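Local structure of EreC (Klebsiella pneumoniae, 6XCQ) at residues Ser231-Pro234 with Val235-His239; His179-Lys182 with Pro183-Asp186. The protein probably hydrolyses the lactone ring ester of erythromycin and related macrolides, an esterase activity that confers macrolide resistance. The protein carries 1 engineered substitution. All coordinates share one frame; numbering follows the deposited sequence.

Interaction 1: residues Ser231-Pro234 with Val235-His239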
# COMPACT_ATOMS: atom_id res chain seq x y z
N SER A 231 -5.37 -8.00 27.94
CA SER A 231 -5.86 -8.09 29.31
C SER A 231 -4.90 -7.45 30.30
O SER A 231 -5.33 -6.95 31.35
CB SER A 231 -6.12 -9.56 29.67
OG SER A 231 -4.92 -10.22 30.07
N LEU A 232 -3.60 -7.42 29.99
CA LEU A 232 -2.60 -6.86 30.89
C LEU A 232 -2.26 -5.41 30.59
O LEU A 232 -1.36 -4.85 31.24
CB LEU A 232 -1.31 -7.70 30.85
CG LEU A 232 -1.52 -9.13 31.35
CD1 LEU A 232 -0.23 -9.94 31.26
CD2 LEU A 232 -2.07 -9.14 32.80
N ALA A 233 -2.94 -4.78 29.64
CA ALA A 233 -2.58 -3.44 29.21
C ALA A 233 -2.39 -2.45 30.35
O ALA A 233 -1.42 -1.68 30.31
CB ALA A 233 -3.62 -2.90 28.21
N PRO A 234 -3.26 -2.39 31.37
CA PRO A 234 -3.07 -1.36 32.40
C PRO A 234 -1.73 -1.48 33.13
O PRO A 234 -1.17 -0.46 33.54
CB PRO A 234 -4.26 -1.57 33.35
CG PRO A 234 -5.28 -2.23 32.49
CD PRO A 234 -4.50 -3.15 31.60
N VAL A 235 -1.21 -2.69 33.27
CA VAL A 235 0.08 -2.87 33.92
C VAL A 235 1.22 -2.65 32.93
O VAL A 235 2.23 -2.01 33.25
CB VAL A 235 0.15 -4.27 34.57
CG1 VAL A 235 1.56 -4.58 35.03
CG2 VAL A 235 -0.84 -4.35 35.73
N LEU A 236 1.08 -3.15 31.70
CA LEU A 236 2.20 -3.11 30.75
C LEU A 236 2.44 -1.71 30.20
O LEU A 236 3.52 -1.46 29.65
CB LEU A 236 1.98 -4.11 29.61
CG LEU A 236 1.86 -5.57 30.07
CD1 LEU A 236 1.52 -6.50 28.93
CD2 LEU A 236 3.09 -6.07 30.83
N LYS A 237 1.46 -0.81 30.33
CA LYS A 237 1.61 0.59 29.97
C LYS A 237 2.35 1.41 31.02
O LYS A 237 2.45 2.63 30.87
CB LYS A 237 0.24 1.22 29.73
CG LYS A 237 -0.42 0.82 28.42
CD LYS A 237 -1.81 1.47 28.36
CE LYS A 237 -2.65 0.93 27.22
NZ LYS A 237 -4.04 1.48 27.25
N LYS A 238 2.88 0.78 32.07
CA LYS A 238 3.66 1.51 33.07
C LYS A 238 4.84 2.25 32.41
O LYS A 238 5.33 1.86 31.35
CB LYS A 238 4.17 0.56 34.15
CG LYS A 238 5.15 -0.48 33.65
CD LYS A 238 5.74 -1.28 34.79
CE LYS A 238 5.22 -2.70 34.81
NZ LYS A 238 5.74 -3.46 35.97
N HIS A 239 5.30 3.32 33.08
CA HIS A 239 6.21 4.26 32.44
C HIS A 239 7.52 3.60 32.03
O HIS A 239 8.06 3.89 30.95
CB HIS A 239 6.50 5.44 33.37
CG HIS A 239 7.58 6.37 32.87
ND1 HIS A 239 7.30 7.48 32.09
CD2 HIS A 239 8.92 6.35 33.03
CE1 HIS A 239 8.44 8.09 31.80
NE2 HIS A 239 9.43 7.43 32.35

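Interaction 2: residues His179-Lys182 with Pro183-Asp186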
# COMPACT_ATOMS: atom_id res chain seq x y z
N HIS A 179 8.01 -11.61 30.46
CA HIS A 179 8.85 -12.78 30.20
C HIS A 179 8.10 -14.09 30.42
O HIS A 179 8.50 -15.11 29.83
CB HIS A 179 10.10 -12.74 31.08
CG HIS A 179 11.17 -13.70 30.65
ND1 HIS A 179 11.13 -15.04 30.96
CD2 HIS A 179 12.29 -13.52 29.91
CE1 HIS A 179 12.19 -15.64 30.44
NE2 HIS A 179 12.91 -14.74 29.80
N LEU A 180 7.02 -14.08 31.20
CA LEU A 180 6.22 -15.29 31.43
C LEU A 180 5.73 -15.92 30.13
O LEU A 180 5.51 -17.14 30.09
CB LEU A 180 5.02 -14.97 32.31
CG LEU A 180 5.31 -14.67 33.79
CD1 LEU A 180 4.07 -14.09 34.47
CD2 LEU A 180 5.81 -15.92 34.48
N ILE A 181 5.52 -15.13 29.09
CA ILE A 181 4.97 -15.66 27.84
C ILE A 181 6.03 -15.77 26.75
O ILE A 181 5.71 -16.07 25.60
CB ILE A 181 3.75 -14.82 27.38
CG1 ILE A 181 2.82 -15.66 26.50
CG2 ILE A 181 4.17 -13.53 26.67
CD1 ILE A 181 1.84 -16.51 27.27
N LYS A 182 7.30 -15.57 27.10
CA LYS A 182 8.37 -15.71 26.12
C LYS A 182 8.54 -17.12 25.56
O LYS A 182 8.86 -17.24 24.36
CB LYS A 182 9.69 -15.22 26.72
CG LYS A 182 10.92 -15.49 25.86
CD LYS A 182 11.62 -14.21 25.46
CE LYS A 182 13.07 -14.47 25.07
NZ LYS A 182 13.20 -15.49 24.00
N PRO A 183 8.38 -18.21 26.33
CA PRO A 183 8.46 -19.54 25.68
C PRO A 183 7.41 -19.72 24.60
O PRO A 183 7.68 -20.32 23.55
CB PRO A 183 8.24 -20.51 26.85
CG PRO A 183 8.58 -19.74 28.07
CD PRO A 183 8.22 -18.32 27.79
N HIS A 184 6.20 -19.21 24.85
CA HIS A 184 5.12 -19.30 23.88
C HIS A 184 5.45 -18.55 22.59
O HIS A 184 5.20 -19.05 21.50
CB HIS A 184 3.84 -18.77 24.55
CG HIS A 184 2.61 -18.85 23.70
ND1 HIS A 184 1.76 -19.93 23.71
CD2 HIS A 184 2.06 -17.95 22.85
CE1 HIS A 184 0.75 -19.71 22.88
NE2 HIS A 184 0.91 -18.51 22.35
N VAL A 185 6.06 -17.35 22.70
CA VAL A 185 6.48 -16.62 21.51
C VAL A 185 7.55 -17.39 20.76
O VAL A 185 7.58 -17.40 19.52
CB VAL A 185 6.97 -15.20 21.88
CG1 VAL A 185 7.68 -14.53 20.68
CG2 VAL A 185 5.83 -14.34 22.37
N ASP A 186 8.46 -18.04 21.49
CA ASP A 186 9.56 -18.76 20.85
C ASP A 186 9.07 -20.04 20.18
O ASP A 186 9.56 -20.42 19.11
CB ASP A 186 10.65 -19.06 21.87
CG ASP A 186 11.40 -17.81 22.29
OD1 ASP A 186 11.77 -17.01 21.40
OD2 ASP A 186 11.61 -17.62 23.50
O HOH W 1 5.11 -19.12 27.69

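Interaction 1: residues Ser231-Pro234 with Val235-His239
Leu232 and Leu236 meet one turn apart where the chain enters the short helix 233-236. The touch is lopsided: CB of Leu232 lies 3.6 Å from CD1 of Leu236, so the root of one side chain meets one methyl branch of the other. The chi1 of Leu236, -60°, sets its CG beside its own backbone N and so back toward Leu232. There CG lies 3.5 Å from the carbonyl O of Leu232. That oxygen accepts two backbone bonds. Leu236 N reaches it at 3.0 Å with a fairly straight N-H (162°). Val235 N is also 3.0 Å from Leu232 O, but its N-H is more bent. The oxygen thus closes an i+3 and an i+4 turn at once, at the start of the helix.

One residue on, Ala233 pairs with Lys237. Lys237 N donates to Ala233 O at 3.0 Å. Lys237 then lays its aliphatic chain alongside the same carbonyl, with CG 3.3 Å from Ala233 O. Beyond CG the chain is extended, and CE passes CB of Ala233 at 4.1 Å. The ammonium group lies beyond this apolar contact. Lys237 is also where the backbone leaves helical geometry. Pro234 sits in the first turn of the helix, where its lack of an N-H costs no helical bond.

Phe245 of helix 244-267 touches Ala233, Leu236 and Lys237, and Asn241 ND2 bonds to Leu236 O. The chemistry is therefore mostly backbone bonding, with a thin layer of aliphatic contact. Leu236 is buried, whereas Lys237 lends its methylenes to the packing and leaves its charge at the surface.

Interaction 2: residues His179-Lys182 with Pro183-Asp186
Lys182 and Asp186 form an i to i+4 salt bridge across the first turn of helix 182-191. The lysine leaves the backbone with CG anti to its N (chi1 172°). Its CB abuts the ring of Pro183, its neighbour in sequence, with the proline CD 3.6 Å from Lys182 CB. CG already passes 3.3 Å from OD2 of Asp186. The chain bends at chi2 (119°), and CD and CE run on past the same oxygen. A second bend, at chi4, brings NZ to 2.7 Å from Asp186 OD2. The bond uses the syn lone pair of that oxygen, on the side of OD1, which is itself 3.3 Å from NZ. The lysine thus arches over one carboxylate oxygen before gripping it.

Beneath it, Asp186 N donates to Lys182 O at 3.0 Å, so one residue pair is joined at both backbone and side-chain level.

Ile181, the N-cap residue, gives its carbonyl O to Val185 N. Its side chain runs beside that of His184 in the same direction, with CG1 3.8 Å from His184 CB. A water receives a bond from His184 N and donates to Leu180 O. The imidazole NE2 of His184 bonds to Gly221 O on helix 212-231, whose Leu225 packs on both Ile181 and His184.

Asp186 OD2 also lies 2.9 Å from Lys182 O, and these two acceptors form no bond with each other. The lysine ammonium probably offsets their crowding and, with the carboxylate, favours the charged form of both groups. The contact thus combines electrostatics with ordinary helical bonding.

In the fold
Both interactions are local turns far from the centre of the chain, on the same side of it. Their centres are about 17 Å apart, and their nearest atoms stay about 7 Å from each other. Neither is core: interaction 1 is a surface contact, while interaction 2 is partly buried. Helix 212-231 relates them. It ends at the start of interaction 1, and it also packs against interaction 2. Helix 164-177 touches interaction 2 as well, which fits its greater burial. Interaction 1 rests instead against Phe245 of helix 244-267. The short helix 233-236 relies on backbone bonds and aliphatic touches, whereas the start of the longer helix 182-191 adds a salt bridge and a bridging water.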